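Local coordinates for Succinylglutamatedesuccinylase/aspartoacylase (Rhodobacter sphaeroides 2.4.1, PDB 3CDX), which probably hydrolyses carbon-nitrogen bonds in linear amides, or ester bonds, as a metal-dependent member of the succinylglutamate desuccinylase/aspartoacylase family, at residues Asp16-Gly21 / Gln86-Met91; Pro44-Lys49 / Asp75-Leu80; Asn235-Lys238 / Val242-Gly245. All blocks are in the same frame, centred on the assembly; numbering follows the deposited sequence.

Contact 1 (Asp16-Gly21 / Gln86-Met91); sequences DFDRDG and QGRVIM
Phe17 and Asp18, the two central residues of a type I beta turn from Asp16 to Arg19, meet Arg88 and Ile90 of strand 87-92 in the catalytic domain. The turn precedes strand 21-30, and its backbone bond from Arg19 N to Asp16 O is reinforced by an Asx turn in which Asp16 OD1 accepts from Asp18 N at 3.1 Å. The inner, apolar side is the more enclosed. There the Phe17 ring and the buried Ile90 side chain cross at about a right angle, with Phe17 CD1 at an ordinary van der Waals distance of 4.2 Å from Ile90 CD1, and Val47 of strand 40-50 lies against Ile90 while Ile45 of the same strand lies against the ring. The tight grip is that of Arg88, which reaches the turn because its CG is anti to the backbone N (chi1 -172°) and the chain then bends at chi3. Its NH2 gives a hydrogen bond to Phe17 O at 2.8 Å; the oxygen lies almost in the guanidinium plane, yet the donor stands well above the carbonyl plane, 62° out of it. Thr55 OG1 accepts from Arg88 NE, so the guanidinium is fixed from a second direction and its rotation is limited. The side toward solvent is looser. Asp18 is exposed, and its carboxylate makes a long salt bridge, OD1 to Arg88 NH2 at 3.7 Å, with the two planes 29° apart. A water fills in for the missing direct bond: it donates to Asp18 OD1 at 2.6 Å and accepts from Arg88 NH2 at 2.9 Å.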
loop_
_atom_site.group_PDB
_atom_site.type_symbol
_atom_site.label_atom_id
_atom_site.label_comp_id
_atom_site.label_asym_id
_atom_site.label_seq_id
_atom_site.Cartn_x
_atom_site.Cartn_y
_atom_site.Cartn_z
ATOM N N ASP A 16 -25.350 22.394 23.167
ATOM C CA ASP A 16 -25.496 22.726 24.579
ATOM C C ASP A 16 -26.272 21.602 25.204
ATOM O O ASP A 16 -27.500 21.554 25.112
ATOM C CB ASP A 16 -26.251 24.070 24.743
ATOM C CG ASP A 16 -26.451 24.484 26.212
ATOM O OD1 ASP A 16 -26.164 23.714 27.157
ATOM O OD2 ASP A 16 -26.912 25.623 26.425
ATOM N N PHE A 17 -25.544 20.698 25.847
ATOM C CA PHE A 17 -26.115 19.479 26.427
ATOM C C PHE A 17 -27.054 19.713 27.632
ATOM O O PHE A 17 -27.780 18.804 28.033
ATOM C CB PHE A 17 -24.996 18.490 26.767
ATOM C CG PHE A 17 -24.293 17.912 25.544
ATOM C CD1 PHE A 17 -24.775 16.747 24.920
ATOM C CD2 PHE A 17 -23.153 18.521 25.031
ATOM C CE1 PHE A 17 -24.118 16.197 23.788
ATOM C CE2 PHE A 17 -22.489 17.988 23.929
ATOM C CZ PHE A 17 -22.978 16.821 23.295
ATOM N N ASP A 18 -27.058 20.935 28.173
ATOM C CA ASP A 18 -27.944 21.327 29.278
ATOM C C ASP A 18 -29.242 21.990 28.795
ATOM O O ASP A 18 -30.118 22.297 29.601
ATOM C CB ASP A 18 -27.221 22.287 30.224
ATOM C CG ASP A 18 -26.035 21.643 30.924
ATOM O OD1 ASP A 18 -26.152 20.470 31.349
ATOM O OD2 ASP A 18 -24.979 22.327 31.069
ATOM N N ARG A 19 -29.365 22.211 27.487
ATOM C CA ARG A 19 -30.514 22.895 26.932
ATOM C C ARG A 19 -31.648 21.925 26.625
ATOM O O ARG A 19 -31.434 20.904 25.969
ATOM C CB ARG A 19 -30.102 23.630 25.670
ATOM C CG ARG A 19 -31.186 24.493 25.050
ATOM C CD ARG A 19 -30.542 25.501 24.114
ATOM N NE ARG A 19 -30.649 25.131 22.708
ATOM C CZ ARG A 19 -29.793 25.510 21.759
ATOM N NH1 ARG A 19 -30.002 25.124 20.498
ATOM N NH2 ARG A 19 -28.723 26.263 22.063
ATOM N N ASP A 20 -32.855 22.243 27.095
ATOM C CA ASP A 20 -34.027 21.418 26.803
ATOM C C ASP A 20 -34.408 21.464 25.325
ATOM O O ASP A 20 -34.246 22.480 24.667
ATOM C CB ASP A 20 -35.239 21.860 27.622
ATOM C CG ASP A 20 -35.240 21.316 29.039
ATOM O OD1 ASP A 20 -34.366 20.495 29.413
ATOM O OD2 ASP A 20 -36.143 21.729 29.789
ATOM N N GLY A 21 -34.937 20.349 24.834
ATOM C CA GLY A 21 -35.327 20.209 23.458
ATOM C C GLY A 21 -34.463 19.176 22.742
ATOM O O GLY A 21 -33.858 18.276 23.363
ATOM N N GLN A 86 -38.229 12.080 29.747
ATOM C CA GLN A 86 -38.018 12.581 31.105
ATOM C C GLN A 86 -36.602 12.298 31.575
ATOM O O GLN A 86 -36.299 11.250 32.165
ATOM C CB GLN A 86 -39.084 12.062 32.088
ATOM C CG GLN A 86 -40.477 12.663 31.861
ATOM C CD GLN A 86 -40.579 14.132 32.252
ATOM O OE1 GLN A 86 -40.002 14.566 33.261
ATOM N NE2 GLN A 86 -41.313 14.909 31.455
ATOM N N GLY A 87 -35.725 13.250 31.267
ATOM C CA GLY A 87 -34.308 13.076 31.469
ATOM C C GLY A 87 -33.551 13.511 30.224
ATOM O O GLY A 87 -33.825 14.568 29.653
ATOM N N ARG A 88 -32.606 12.673 29.789
ATOM C CA ARG A 88 -31.714 13.048 28.683
ATOM C C ARG A 88 -31.193 11.815 27.968
ATOM O O ARG A 88 -30.737 10.861 28.613
ATOM C CB ARG A 88 -30.555 13.924 29.171
ATOM C CG ARG A 88 -29.699 14.515 28.024
ATOM C CD ARG A 88 -28.686 15.566 28.497
ATOM N NE ARG A 88 -27.961 15.090 29.670
ATOM C CZ ARG A 88 -27.068 15.799 30.349
ATOM N NH1 ARG A 88 -26.491 15.262 31.413
ATOM N NH2 ARG A 88 -26.750 17.035 29.979
ATOM N N VAL A 89 -31.295 11.858 26.633
ATOM C CA VAL A 89 -30.787 10.816 25.722
ATOM C C VAL A 89 -29.727 11.441 24.785
ATOM O O VAL A 89 -30.009 12.403 24.070
ATOM C CB VAL A 89 -31.910 10.175 24.888
ATOM C CG1 VAL A 89 -31.374 8.980 24.066
ATOM C CG2 VAL A 89 -33.084 9.710 25.818
ATOM N N ILE A 90 -28.513 10.898 24.855
ATOM C CA ILE A 90 -27.403 11.252 23.957
ATOM C C ILE A 90 -27.094 10.069 23.027
ATOM O O ILE A 90 -26.815 8.961 23.498
ATOM C CB ILE A 90 -26.177 11.677 24.777
ATOM C CG1 ILE A 90 -26.557 12.870 25.684
ATOM C CG2 ILE A 90 -24.927 12.036 23.830
ATOM C CD1 ILE A 90 -25.604 13.123 26.800
ATOM N N MET A 91 -27.125 10.318 21.715
ATOM C CA MET A 91 -27.065 9.266 20.670
ATOM C C MET A 91 -25.942 9.552 19.690
ATOM O O MET A 91 -25.963 10.576 19.023
ATOM C CB MET A 91 -28.409 9.152 19.930
ATOM C CG MET A 91 -29.549 8.595 20.863
ATOM S SD MET A 91 -31.270 8.868 20.319
ATOM C CE MET A 91 -31.320 10.658 20.434
HETATM O O HOH W 1 -24.396 18.547 30.884
#

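Contact 2 (Pro44-Lys49 / Asp75-Leu80); sequences PITVVK and DLARRL
Helix 68-79 packs here on the sheet face formed by strand 40-50 and its neighbours 21-30 and 87-92, with Ala77 in its last turn and Leu80 just beyond it set against Thr46 and Val48. These residues of strand 40-50 alternate with Ile45 and Val47, whose side chains leave from the other face. The backbones come closest at Thr46 and Ala77, whose CA atoms are 6.1 Å apart, a short separation that the single methyl of the alanine permits. Ala77 CB lies 3.7 Å from Thr46 OG1 and also touches Thr46 CB. With OG1 anti to the carbonyl carbon (chi1 -56°), the threonine turns its hydroxyl oxygen over that methyl, while Thr46 CG2 approaches Ala77 O at 3.8 Å. Farther along, the branch Val48 CG2 meets Leu80 CD2 at 4.1 Å and passes 3.9 Å from Leu80 O, the leucine being the first residue to leave helical geometry. All four side chains are buried, and the contact between the segments is by van der Waals packing. The charged residues lie elsewhere on the helix: Asp75 OD1 pairs with Arg79 NE at 3.0 Å, and Asp75 OD2 stands over the face of the Arg79 guanidinium. Ala77 O accepts a hydrogen bond from Arg22 of strand 21-30. Val85 touches both Val48 and Leu80, strand 87-92 runs beside strand 40-50, Leu76 faces helix 223-239, and Val303 of a second subunit packs on Thr46.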
loop_
_atom_site.group_PDB
_atom_site.type_symbol
_atom_site.label_atom_id
_atom_site.label_comp_id
_atom_site.label_asym_id
_atom_site.label_seq_id
_atom_site.Cartn_x
_atom_site.Cartn_y
_atom_site.Cartn_z
ATOM N N PRO A 44 -21.812 12.430 13.850
ATOM C CA PRO A 44 -23.198 12.731 14.275
ATOM C C PRO A 44 -23.504 12.543 15.783
ATOM O O PRO A 44 -23.171 11.510 16.368
ATOM C CB PRO A 44 -24.063 11.801 13.401
ATOM C CG PRO A 44 -23.128 10.798 12.802
ATOM C CD PRO A 44 -21.756 11.394 12.789
ATOM N N ILE A 45 -24.133 13.565 16.374
ATOM C CA ILE A 45 -24.600 13.557 17.782
ATOM C C ILE A 45 -25.983 14.220 17.849
ATOM O O ILE A 45 -26.161 15.348 17.351
ATOM C CB ILE A 45 -23.708 14.411 18.743
ATOM C CG1 ILE A 45 -22.264 13.947 18.776
ATOM C CG2 ILE A 45 -24.296 14.421 20.191
ATOM C CD1 ILE A 45 -21.336 14.931 19.533
ATOM N N THR A 46 -26.952 13.492 18.421
ATOM C CA THR A 46 -28.303 13.977 18.664
ATOM C C THR A 46 -28.545 13.882 20.172
ATOM O O THR A 46 -28.215 12.865 20.815
ATOM C CB THR A 46 -29.392 13.154 17.902
ATOM O OG1 THR A 46 -29.104 13.143 16.498
ATOM C CG2 THR A 46 -30.792 13.786 18.076
ATOM N N VAL A 47 -29.082 14.962 20.739
ATOM C CA VAL A 47 -29.421 15.009 22.170
ATOM C C VAL A 47 -30.849 15.483 22.285
ATOM O O VAL A 47 -31.244 16.476 21.634
ATOM C CB VAL A 47 -28.460 15.895 23.024
ATOM C CG1 VAL A 47 -28.523 17.360 22.594
ATOM C CG2 VAL A 47 -28.785 15.781 24.529
ATOM N N VAL A 48 -31.622 14.729 23.068
ATOM C CA VAL A 48 -32.977 15.120 23.458
ATOM C C VAL A 48 -32.971 15.287 24.985
ATOM O O VAL A 48 -32.606 14.366 25.728
ATOM C CB VAL A 48 -34.050 14.067 23.010
ATOM C CG1 VAL A 48 -35.432 14.453 23.490
ATOM C CG2 VAL A 48 -34.062 13.897 21.498
ATOM N N LYS A 49 -33.373 16.472 25.439
ATOM C CA LYS A 49 -33.489 16.752 26.861
ATOM C C LYS A 49 -34.882 17.322 27.167
ATOM O O LYS A 49 -35.345 18.249 26.520
ATOM C CB LYS A 49 -32.374 17.698 27.311
ATOM C CG LYS A 49 -32.285 17.935 28.831
ATOM C CD LYS A 49 -31.168 18.911 29.175
ATOM C CE LYS A 49 -31.517 19.812 30.366
ATOM N NZ LYS A 49 -31.721 19.043 31.594
ATOM N N ASP A 75 -31.679 5.485 13.694
ATOM C CA ASP A 75 -33.139 5.423 13.575
ATOM C C ASP A 75 -33.830 6.095 14.787
ATOM O O ASP A 75 -34.735 6.908 14.616
ATOM C CB ASP A 75 -33.571 3.949 13.402
ATOM C CG ASP A 75 -35.098 3.780 13.337
ATOM O OD1 ASP A 75 -35.684 4.194 12.312
ATOM O OD2 ASP A 75 -35.686 3.209 14.300
ATOM N N LEU A 76 -33.386 5.771 16.008
ATOM C CA LEU A 76 -34.006 6.336 17.214
ATOM C C LEU A 76 -33.743 7.822 17.256
ATOM O O LEU A 76 -34.638 8.622 17.604
ATOM C CB LEU A 76 -33.535 5.639 18.506
ATOM C CG LEU A 76 -34.156 6.119 19.834
ATOM C CD1 LEU A 76 -35.707 6.010 19.845
ATOM C CD2 LEU A 76 -33.519 5.411 21.049
ATOM N N ALA A 77 -32.530 8.202 16.826
ATOM C CA ALA A 77 -32.123 9.600 16.851
ATOM C C ALA A 77 -32.994 10.450 15.947
ATOM O O ALA A 77 -33.247 11.625 16.239
ATOM C CB ALA A 77 -30.601 9.750 16.484
ATOM N N ARG A 78 -33.432 9.876 14.831
ATOM C CA ARG A 78 -34.256 10.606 13.878
ATOM C C ARG A 78 -35.711 10.795 14.369
ATOM O O ARG A 78 -36.345 11.798 14.039
ATOM C CB ARG A 78 -34.234 9.908 12.497
ATOM C CG ARG A 78 -34.935 10.683 11.379
ATOM C CD ARG A 78 -34.762 10.027 9.990
ATOM N NE ARG A 78 -35.166 8.625 9.977
ATOM C CZ ARG A 78 -36.421 8.217 9.809
ATOM N NH1 ARG A 78 -37.392 9.104 9.650
ATOM N NH2 ARG A 78 -36.714 6.923 9.828
ATOM N N ARG A 79 -36.208 9.811 15.124
ATOM C CA ARG A 79 -37.625 9.701 15.513
ATOM C C ARG A 79 -37.958 10.290 16.892
ATOM O O ARG A 79 -39.004 10.922 17.054
ATOM C CB ARG A 79 -38.068 8.241 15.508
ATOM C CG ARG A 79 -38.262 7.610 14.122
ATOM C CD ARG A 79 -38.604 6.100 14.274
ATOM N NE ARG A 79 -38.335 5.321 13.056
ATOM C CZ ARG A 79 -38.856 4.115 12.778
ATOM N NH1 ARG A 79 -39.705 3.516 13.624
ATOM N NH2 ARG A 79 -38.545 3.512 11.639
ATOM N N LEU A 80 -37.080 10.071 17.875
ATOM C CA LEU A 80 -37.312 10.467 19.275
ATOM C C LEU A 80 -37.567 11.967 19.489
ATOM O O LEU A 80 -36.816 12.800 19.006
ATOM C CB LEU A 80 -36.131 10.004 20.150
ATOM C CG LEU A 80 -36.197 10.182 21.677
ATOM C CD1 LEU A 80 -37.292 9.328 22.335
ATOM C CD2 LEU A 80 -34.838 9.929 22.322
#

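Contact 3 (Asn235-Lys238 / Val242-Gly245); sequences NVLK and VIEG
Lys238, near the C-terminal end of helix 223-239, lies along the chain that returns from Ile243 to Gly245. Its CB touches Gly245 O at 3.6 Å. The next carbon, CG, meets Ile243 CG1 at 3.6 Å, and CD lies 3.9 Å from Glu244 O, with Gly245 C at a similar distance. Beyond it CE comes to 3.5 Å from Glu244 O, and the extended chain carries NZ onward. With an alanine in its place the methylenes beyond CB are gone, and Ile243 CG1 and the Glu244-Gly245 backbone would probably be left with a gap on that side. Ile243 also packs on Leu237: its chi1 of 76° brings CG1 and CD1 against Leu237 CB, 3.9 Å from CD1, as well as against Lys238 CG. The turn itself is closed through Leu237 O, which takes a bond from Val242 N at 2.9 Å, nearly in line with the carbonyl (165°), and a weak one from Ile243 N. Val242 and Leu237 both continue onto Val56 and Val89 of the neighbouring strands. The chemistry implies that one carbonyl near the helix end takes one good amide bond and one weak one, while the lysine contributes through its methylenes and not its charge.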
loop_
_atom_site.group_PDB
_atom_site.type_symbol
_atom_site.label_atom_id
_atom_site.label_comp_id
_atom_site.label_asym_id
_atom_site.label_seq_id
_atom_site.Cartn_x
_atom_site.Cartn_y
_atom_site.Cartn_z
ATOM N N ASN A 235 -36.428 -0.346 25.364
ATOM C CA ASN A 235 -36.542 -1.022 26.658
ATOM C C ASN A 235 -35.629 -0.420 27.720
ATOM O O ASN A 235 -36.034 -0.249 28.875
ATOM C CB ASN A 235 -36.183 -2.502 26.542
ATOM C CG ASN A 235 -37.281 -3.352 25.928
ATOM O OD1 ASN A 235 -38.373 -2.877 25.629
ATOM N ND2 ASN A 235 -36.973 -4.625 25.717
ATOM N N VAL A 236 -34.391 -0.099 27.347
ATOM C CA VAL A 236 -33.477 0.455 28.305
ATOM C C VAL A 236 -34.022 1.822 28.757
ATOM O O VAL A 236 -33.979 2.150 29.946
ATOM C CB VAL A 236 -32.046 0.568 27.787
ATOM C CG1 VAL A 236 -31.336 1.627 28.567
ATOM C CG2 VAL A 236 -31.289 -0.803 27.965
ATOM N N LEU A 237 -34.545 2.601 27.811
ATOM C CA LEU A 237 -35.096 3.925 28.139
ATOM C C LEU A 237 -36.319 3.832 29.068
ATOM O O LEU A 237 -36.517 4.689 29.946
ATOM C CB LEU A 237 -35.501 4.652 26.864
ATOM C CG LEU A 237 -34.393 5.113 25.907
ATOM C CD1 LEU A 237 -34.998 5.988 24.768
ATOM C CD2 LEU A 237 -33.261 5.852 26.633
ATOM N N LYS A 238 -37.153 2.829 28.808
ATOM C CA LYS A 238 -38.323 2.521 29.623
ATOM C C LYS A 238 -37.902 2.093 31.032
ATOM O O LYS A 238 -38.425 2.625 32.012
ATOM C CB LYS A 238 -39.208 1.459 28.936
ATOM C CG LYS A 238 -39.813 1.978 27.633
ATOM C CD LYS A 238 -40.565 0.888 26.927
ATOM C CE LYS A 238 -41.331 1.434 25.741
ATOM N NZ LYS A 238 -41.744 0.257 24.861
ATOM N N VAL A 242 -37.150 7.071 31.392
ATOM C CA VAL A 242 -36.908 8.240 30.531
ATOM C C VAL A 242 -38.044 8.391 29.506
ATOM O O VAL A 242 -38.394 9.487 29.116
ATOM C CB VAL A 242 -35.485 8.159 29.863
ATOM C CG1 VAL A 242 -35.246 9.279 28.865
ATOM C CG2 VAL A 242 -34.422 8.163 30.930
ATOM N N ILE A 243 -38.618 7.272 29.078
ATOM C CA ILE A 243 -39.807 7.305 28.259
ATOM C C ILE A 243 -40.844 6.370 28.871
ATOM O O ILE A 243 -40.514 5.502 29.677
ATOM C CB ILE A 243 -39.530 6.909 26.768
ATOM C CG1 ILE A 243 -39.356 5.398 26.636
ATOM C CG2 ILE A 243 -38.298 7.675 26.223
ATOM C CD1 ILE A 243 -39.060 4.913 25.236
ATOM N N GLU A 244 -42.094 6.537 28.446
ATOM C CA GLU A 244 -43.233 5.816 29.022
ATOM C C GLU A 244 -43.244 4.334 28.601
ATOM O O GLU A 244 -42.922 3.979 27.449
ATOM C CB GLU A 244 -44.550 6.514 28.636
ATOM C CG GLU A 244 -44.625 8.017 29.047
ATOM C CD GLU A 244 -45.613 8.868 28.178
ATOM O OE1 GLU A 244 -46.851 8.641 28.301
ATOM O OE2 GLU A 244 -45.142 9.764 27.387
ATOM N N GLY A 245 -43.593 3.474 29.555
ATOM C CA GLY A 245 -43.902 2.099 29.255
ATOM C C GLY A 245 -43.030 1.174 30.038
ATOM O O GLY A 245 -42.256 1.615 30.884
#

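Contact 2 is the core contact, with four buried residues, whereas contacts 1 and 3 are each partly buried and run out to exposed residues. Contacts 1 and 2 use strands 87-92 and 40-50, which are antiparallel neighbours: Met91 N probably bonds to Thr46 O, and Gly21 N to Lys49 O. Strand 87-92 also reaches contact 3, through a probable bond from Gln86 N to Val242 O and the packing of Val89 on Val242 and Leu237. Leu76 and Leu237 join the helices of contacts 2 and 3. Chemistry follows place: helix against sheet is van der Waals contact, a threonine hydroxyl included, the outer turn relies on an arginine and a water, and the helix end combines backbone bonds with aliphatic packing.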